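Local coordinates for Sel1 repeat family protein (Pseudomonas aeruginosa, PDB 6LCH) that probably serves as an immunity protein that neutralises the type VI secretion effector PldB, at residues 189-201 and 238-250. Sequence-based numbering, arbitrary orientation.
Sequences YYQVSVSQGGKSA and LEADPDLRFPNLI
A Schellman motif ends helix 183-195, and the chain that follows helix 225-240 packs against it, with Phe246 meeting Ser195 and Arg245 meeting Gln196 and Gly197. In the motif, Gly198 N bonds Ser193 O and Gly197 N bonds Val194 O. Gly197 is the C-prime residue, with phi 93°. Gly198 then takes the N-cap position of helix 199-208. Across the contact, Phe246 N gives a nearly straight hydrogen bond to Ser195 O (3.3 Å, 163°). Arg245 bends at chi2 (-57°), which brings its guanidinium beside the turn. Gln196 O lies over one face of this group, 3.0 Å from Arg245 NE, but the angle is too poor for a hydrogen bond. Asp243 O lies over the opposite face. At the edge, Arg245 NH1 donates to Pro242 O (3.0 Å), which helps to hold the flat group in its rotation. Leu238 straddles Gly197: CD1 is 3.6 Å from Gly197 C, while CD2 meets Gly197 CA. Leu238 CG also lies at the edge of the Phe246 ring, in its plane. Further back along the helix, Leu249 CD1 touches Val194 CG1 at 3.7 Å and the CG of Gln191. Ile250 CD1 sits 3.4 Å from Ser195 OG. That hydroxyl donates to Val192 O (2.7 Å), so its proton is spent within its own helix while the Ile250 methyl packs on the oxygen. Gln191 lies across Ile250, and its NE2 bonds Tyr253 O. Ile234 of helix 225-240 also touches Val194 and Phe246. The contact thus joins the Schellman turn between helices 183-195 and 199-208 to the connection from helix 225-240 to helix 249-252, within an all-helical Sel1 repeat fold of the TPR clan.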
loop_
_atom_site.group_PDB
_atom_site.type_symbol
_atom_site.label_atom_id
_atom_site.label_comp_id
_atom_site.label_asym_id
_atom_site.label_seq_id
_atom_site.Cartn_x
_atom_site.Cartn_y
_atom_site.Cartn_z
ATOM N N TYR A 189 -7.241 -12.352 6.628
ATOM C CA TYR A 189 -6.798 -11.337 5.681
ATOM C C TYR A 189 -5.907 -10.285 6.331
ATOM O O TYR A 189 -4.992 -9.762 5.683
ATOM C CB TYR A 189 -8.010 -10.686 5.024
ATOM C CG TYR A 189 -8.470 -11.441 3.804
ATOM C CD1 TYR A 189 -9.770 -11.913 3.696
ATOM C CD2 TYR A 189 -7.588 -11.701 2.766
ATOM C CE1 TYR A 189 -10.182 -12.608 2.569
ATOM C CE2 TYR A 189 -7.985 -12.393 1.648
ATOM C CZ TYR A 189 -9.280 -12.840 1.550
ATOM O OH TYR A 189 -9.658 -13.523 0.424
ATOM N N TYR A 190 -6.171 -9.936 7.592
ATOM C CA TYR A 190 -5.239 -9.076 8.312
ATOM C C TYR A 190 -3.863 -9.725 8.395
ATOM O O TYR A 190 -2.837 -9.048 8.265
ATOM C CB TYR A 190 -5.758 -8.773 9.717
ATOM C CG TYR A 190 -6.854 -7.729 9.804
ATOM C CD1 TYR A 190 -6.639 -6.419 9.389
ATOM C CD2 TYR A 190 -8.096 -8.053 10.325
ATOM C CE1 TYR A 190 -7.646 -5.464 9.484
ATOM C CE2 TYR A 190 -9.104 -7.113 10.420
ATOM C CZ TYR A 190 -8.876 -5.823 10.005
ATOM O OH TYR A 190 -9.894 -4.900 10.108
ATOM N N GLN A 191 -3.825 -11.044 8.606
ATOM C CA GLN A 191 -2.547 -11.740 8.698
ATOM C C GLN A 191 -1.824 -11.737 7.357
ATOM O O GLN A 191 -0.619 -11.471 7.293
ATOM C CB GLN A 191 -2.753 -13.170 9.197
ATOM C CG GLN A 191 -1.463 -13.813 9.702
ATOM C CD GLN A 191 -1.567 -15.315 9.865
ATOM O OE1 GLN A 191 -2.393 -15.966 9.227
ATOM N NE2 GLN A 191 -0.721 -15.877 10.722
ATOM N N VAL A 192 -2.549 -12.030 6.271
ATOM C CA VAL A 192 -1.957 -11.958 4.935
ATOM C C VAL A 192 -1.375 -10.574 4.688
ATOM O O VAL A 192 -0.290 -10.430 4.107
ATOM C CB VAL A 192 -3.002 -12.331 3.867
ATOM C CG1 VAL A 192 -2.537 -11.895 2.483
ATOM C CG2 VAL A 192 -3.283 -13.819 3.895
ATOM N N SER A 193 -2.079 -9.536 5.143
ATOM C CA SER A 193 -1.569 -8.173 5.038
ATOM C C SER A 193 -0.223 -8.033 5.737
ATOM O O SER A 193 0.697 -7.403 5.203
ATOM C CB SER A 193 -2.589 -7.197 5.624
ATOM O OG SER A 193 -2.167 -5.855 5.467
ATOM N N VAL A 194 -0.086 -8.625 6.925
ATOM C CA VAL A 194 1.182 -8.569 7.649
ATOM C C VAL A 194 2.290 -9.219 6.832
ATOM O O VAL A 194 3.369 -8.643 6.649
ATOM C CB VAL A 194 1.043 -9.231 9.030
ATOM C CG1 VAL A 194 2.377 -9.202 9.761
ATOM C CG2 VAL A 194 -0.033 -8.541 9.841
ATOM N N SER A 195 2.042 -10.430 6.327
ATOM C CA SER A 195 3.044 -11.140 5.539
ATOM C C SER A 195 3.449 -10.390 4.277
ATOM O O SER A 195 4.468 -10.742 3.671
ATOM C CB SER A 195 2.536 -12.535 5.167
ATOM O OG SER A 195 1.410 -12.469 4.306
ATOM N N GLN A 196 2.691 -9.372 3.872
ATOM C CA GLN A 196 3.014 -8.548 2.716
ATOM C C GLN A 196 3.627 -7.208 3.099
ATOM O O GLN A 196 3.745 -6.326 2.242
ATOM C CB GLN A 196 1.764 -8.314 1.866
ATOM C CG GLN A 196 1.150 -9.567 1.280
ATOM C CD GLN A 196 -0.282 -9.339 0.854
ATOM O OE1 GLN A 196 -0.918 -8.380 1.289
ATOM N NE2 GLN A 196 -0.799 -10.216 0.002
ATOM N N GLY A 197 4.032 -7.037 4.355
ATOM C CA GLY A 197 4.560 -5.767 4.805
ATOM C C GLY A 197 3.538 -4.839 5.412
ATOM O O GLY A 197 3.809 -3.639 5.543
ATOM N N GLY A 198 2.369 -5.348 5.784
ATOM C CA GLY A 198 1.337 -4.517 6.366
ATOM C C GLY A 198 1.672 -4.026 7.757
ATOM O O GLY A 198 1.672 -4.804 8.715
ATOM N N LYS A 199 1.974 -2.728 7.857
ATOM C CA LYS A 199 2.249 -2.090 9.143
ATOM C C LYS A 199 0.993 -2.009 10.001
ATOM O O LYS A 199 0.987 -2.447 11.157
ATOM C CB LYS A 199 2.828 -0.695 8.898
ATOM C CG LYS A 199 2.876 0.206 10.101
ATOM C CD LYS A 199 4.271 0.687 10.399
ATOM C CE LYS A 199 4.779 1.722 9.411
ATOM N NZ LYS A 199 4.213 3.065 9.656
ATOM N N SER A 200 -0.086 -1.454 9.445
ATOM C CA SER A 200 -1.309 -1.263 10.214
ATOM C C SER A 200 -1.914 -2.591 10.647
ATOM O O SER A 200 -2.523 -2.671 11.721
ATOM C CB SER A 200 -2.313 -0.454 9.397
ATOM O OG SER A 200 -3.353 0.048 10.216
ATOM N N ALA A 201 -1.753 -3.642 9.839
ATOM C CA ALA A 201 -2.303 -4.940 10.216
ATOM C C ALA A 201 -1.493 -5.591 11.328
ATOM O O ALA A 201 -2.060 -6.291 12.175
ATOM C CB ALA A 201 -2.371 -5.863 9.000
ATOM N N LEU A 238 8.864 -3.499 10.612
ATOM C CA LEU A 238 8.440 -2.795 9.404
ATOM C C LEU A 238 8.494 -1.288 9.591
ATOM O O LEU A 238 8.654 -0.546 8.615
ATOM C CB LEU A 238 7.025 -3.208 9.011
ATOM C CG LEU A 238 6.799 -4.571 8.373
ATOM C CD1 LEU A 238 5.337 -4.950 8.500
ATOM C CD2 LEU A 238 7.218 -4.549 6.916
ATOM N N GLU A 239 8.345 -0.821 10.829
ATOM C CA GLU A 239 8.469 0.601 11.114
ATOM C C GLU A 239 9.887 1.107 10.880
ATOM O O GLU A 239 10.075 2.245 10.443
ATOM C CB GLU A 239 8.023 0.854 12.544
ATOM C CG GLU A 239 8.139 2.255 13.020
ATOM C CD GLU A 239 7.064 2.526 14.053
ATOM O OE1 GLU A 239 5.920 2.105 13.849
ATOM O OE2 GLU A 239 7.348 3.105 15.113
ATOM N N ALA A 240 10.898 0.283 11.139
ATOM C CA ALA A 240 12.243 0.709 10.772
ATOM C C ALA A 240 12.537 0.422 9.301
ATOM O O ALA A 240 13.222 1.212 8.642
ATOM C CB ALA A 240 13.277 0.047 11.680
ATOM N N ASP A 241 12.008 -0.673 8.757
ATOM C CA ASP A 241 12.221 -1.015 7.348
ATOM C C ASP A 241 10.907 -1.442 6.702
ATOM O O ASP A 241 10.524 -2.617 6.749
ATOM C CB ASP A 241 13.285 -2.103 7.202
ATOM C CG ASP A 241 13.838 -2.202 5.790
ATOM O OD1 ASP A 241 13.098 -1.917 4.823
ATOM O OD2 ASP A 241 15.020 -2.572 5.646
ATOM N N PRO A 242 10.209 -0.509 6.046
ATOM C CA PRO A 242 8.910 -0.847 5.436
ATOM C C PRO A 242 9.003 -1.819 4.275
ATOM O O PRO A 242 7.956 -2.247 3.771
ATOM C CB PRO A 242 8.380 0.514 4.968
ATOM C CG PRO A 242 9.602 1.340 4.761
ATOM C CD PRO A 242 10.577 0.900 5.819
ATOM N N ASP A 243 10.203 -2.183 3.834
ATOM C CA ASP A 243 10.366 -3.028 2.661
ATOM C C ASP A 243 10.472 -4.506 2.992
ATOM O O ASP A 243 10.462 -5.333 2.075
ATOM C CB ASP A 243 11.597 -2.591 1.868
ATOM C CG ASP A 243 11.305 -1.423 0.957
ATOM O OD1 ASP A 243 10.704 -1.648 -0.115
ATOM O OD2 ASP A 243 11.659 -0.282 1.314
ATOM N N LEU A 244 10.569 -4.857 4.267
ATOM C CA LEU A 244 10.646 -6.255 4.645
ATOM C C LEU A 244 9.319 -6.945 4.396
ATOM O O LEU A 244 8.254 -6.323 4.352
ATOM C CB LEU A 244 10.973 -6.391 6.118
ATOM C CG LEU A 244 12.298 -5.793 6.511
ATOM C CD1 LEU A 244 12.029 -5.166 7.825
ATOM C CD2 LEU A 244 13.320 -6.907 6.651
ATOM N N ARG A 245 9.396 -8.262 4.281
ATOM C CA ARG A 245 8.242 -9.121 4.137
ATOM C C ARG A 245 8.376 -10.253 5.144
ATOM O O ARG A 245 9.377 -10.357 5.863
ATOM C CB ARG A 245 8.125 -9.627 2.695
ATOM C CG ARG A 245 7.932 -8.501 1.683
ATOM C CD ARG A 245 6.698 -7.674 2.032
ATOM N NE ARG A 245 6.501 -6.523 1.151
ATOM C CZ ARG A 245 6.677 -5.253 1.515
ATOM N NH1 ARG A 245 7.063 -4.954 2.746
ATOM N NH2 ARG A 245 6.468 -4.278 0.641
ATOM N N PHE A 246 7.348 -11.093 5.223
ATOM C CA PHE A 246 7.282 -12.167 6.214
ATOM C C PHE A 246 6.627 -13.376 5.565
ATOM O O PHE A 246 5.464 -13.701 5.834
ATOM C CB PHE A 246 6.532 -11.699 7.463
ATOM C CG PHE A 246 7.161 -10.504 8.121
ATOM C CD1 PHE A 246 6.818 -9.218 7.734
ATOM C CD2 PHE A 246 8.122 -10.668 9.104
ATOM C CE1 PHE A 246 7.410 -8.123 8.320
ATOM C CE2 PHE A 246 8.718 -9.575 9.697
ATOM C CZ PHE A 246 8.364 -8.301 9.309
ATOM N N PRO A 247 7.359 -14.076 4.693
ATOM C CA PRO A 247 6.740 -15.142 3.888
ATOM C C PRO A 247 6.433 -16.415 4.660
ATOM O O PRO A 247 5.766 -17.299 4.106
ATOM C CB PRO A 247 7.784 -15.406 2.789
ATOM C CG PRO A 247 8.794 -14.287 2.902
ATOM C CD PRO A 247 8.768 -13.866 4.332
ATOM N N ASN A 248 6.890 -16.547 5.903
ATOM C CA ASN A 248 6.606 -17.723 6.711
ATOM C C ASN A 248 5.589 -17.454 7.810
ATOM O O ASN A 248 5.259 -18.372 8.565
ATOM C CB ASN A 248 7.903 -18.267 7.325
ATOM C CG ASN A 248 8.870 -18.787 6.274
ATOM O OD1 ASN A 248 8.754 -19.925 5.815
ATOM N ND2 ASN A 248 9.832 -17.954 5.889
ATOM N N LEU A 249 5.072 -16.225 7.901
ATOM C CA LEU A 249 4.203 -15.834 9.011
ATOM C C LEU A 249 2.966 -16.721 9.097
ATOM O O LEU A 249 2.587 -17.174 10.185
ATOM C CB LEU A 249 3.802 -14.366 8.849
ATOM C CG LEU A 249 3.395 -13.499 10.047
ATOM C CD1 LEU A 249 2.063 -12.842 9.758
ATOM C CD2 LEU A 249 3.345 -14.269 11.363
ATOM N N ILE A 250 2.315 -16.971 7.959
ATOM C CA ILE A 250 1.086 -17.759 7.964
ATOM C C ILE A 250 1.354 -19.157 8.508
ATOM O O ILE A 250 0.606 -19.671 9.350
ATOM C CB ILE A 250 0.475 -17.813 6.552
ATOM C CG1 ILE A 250 -0.360 -16.562 6.273
ATOM C CG2 ILE A 250 -0.386 -19.053 6.389
ATOM C CD1 ILE A 250 0.454 -15.352 5.901
#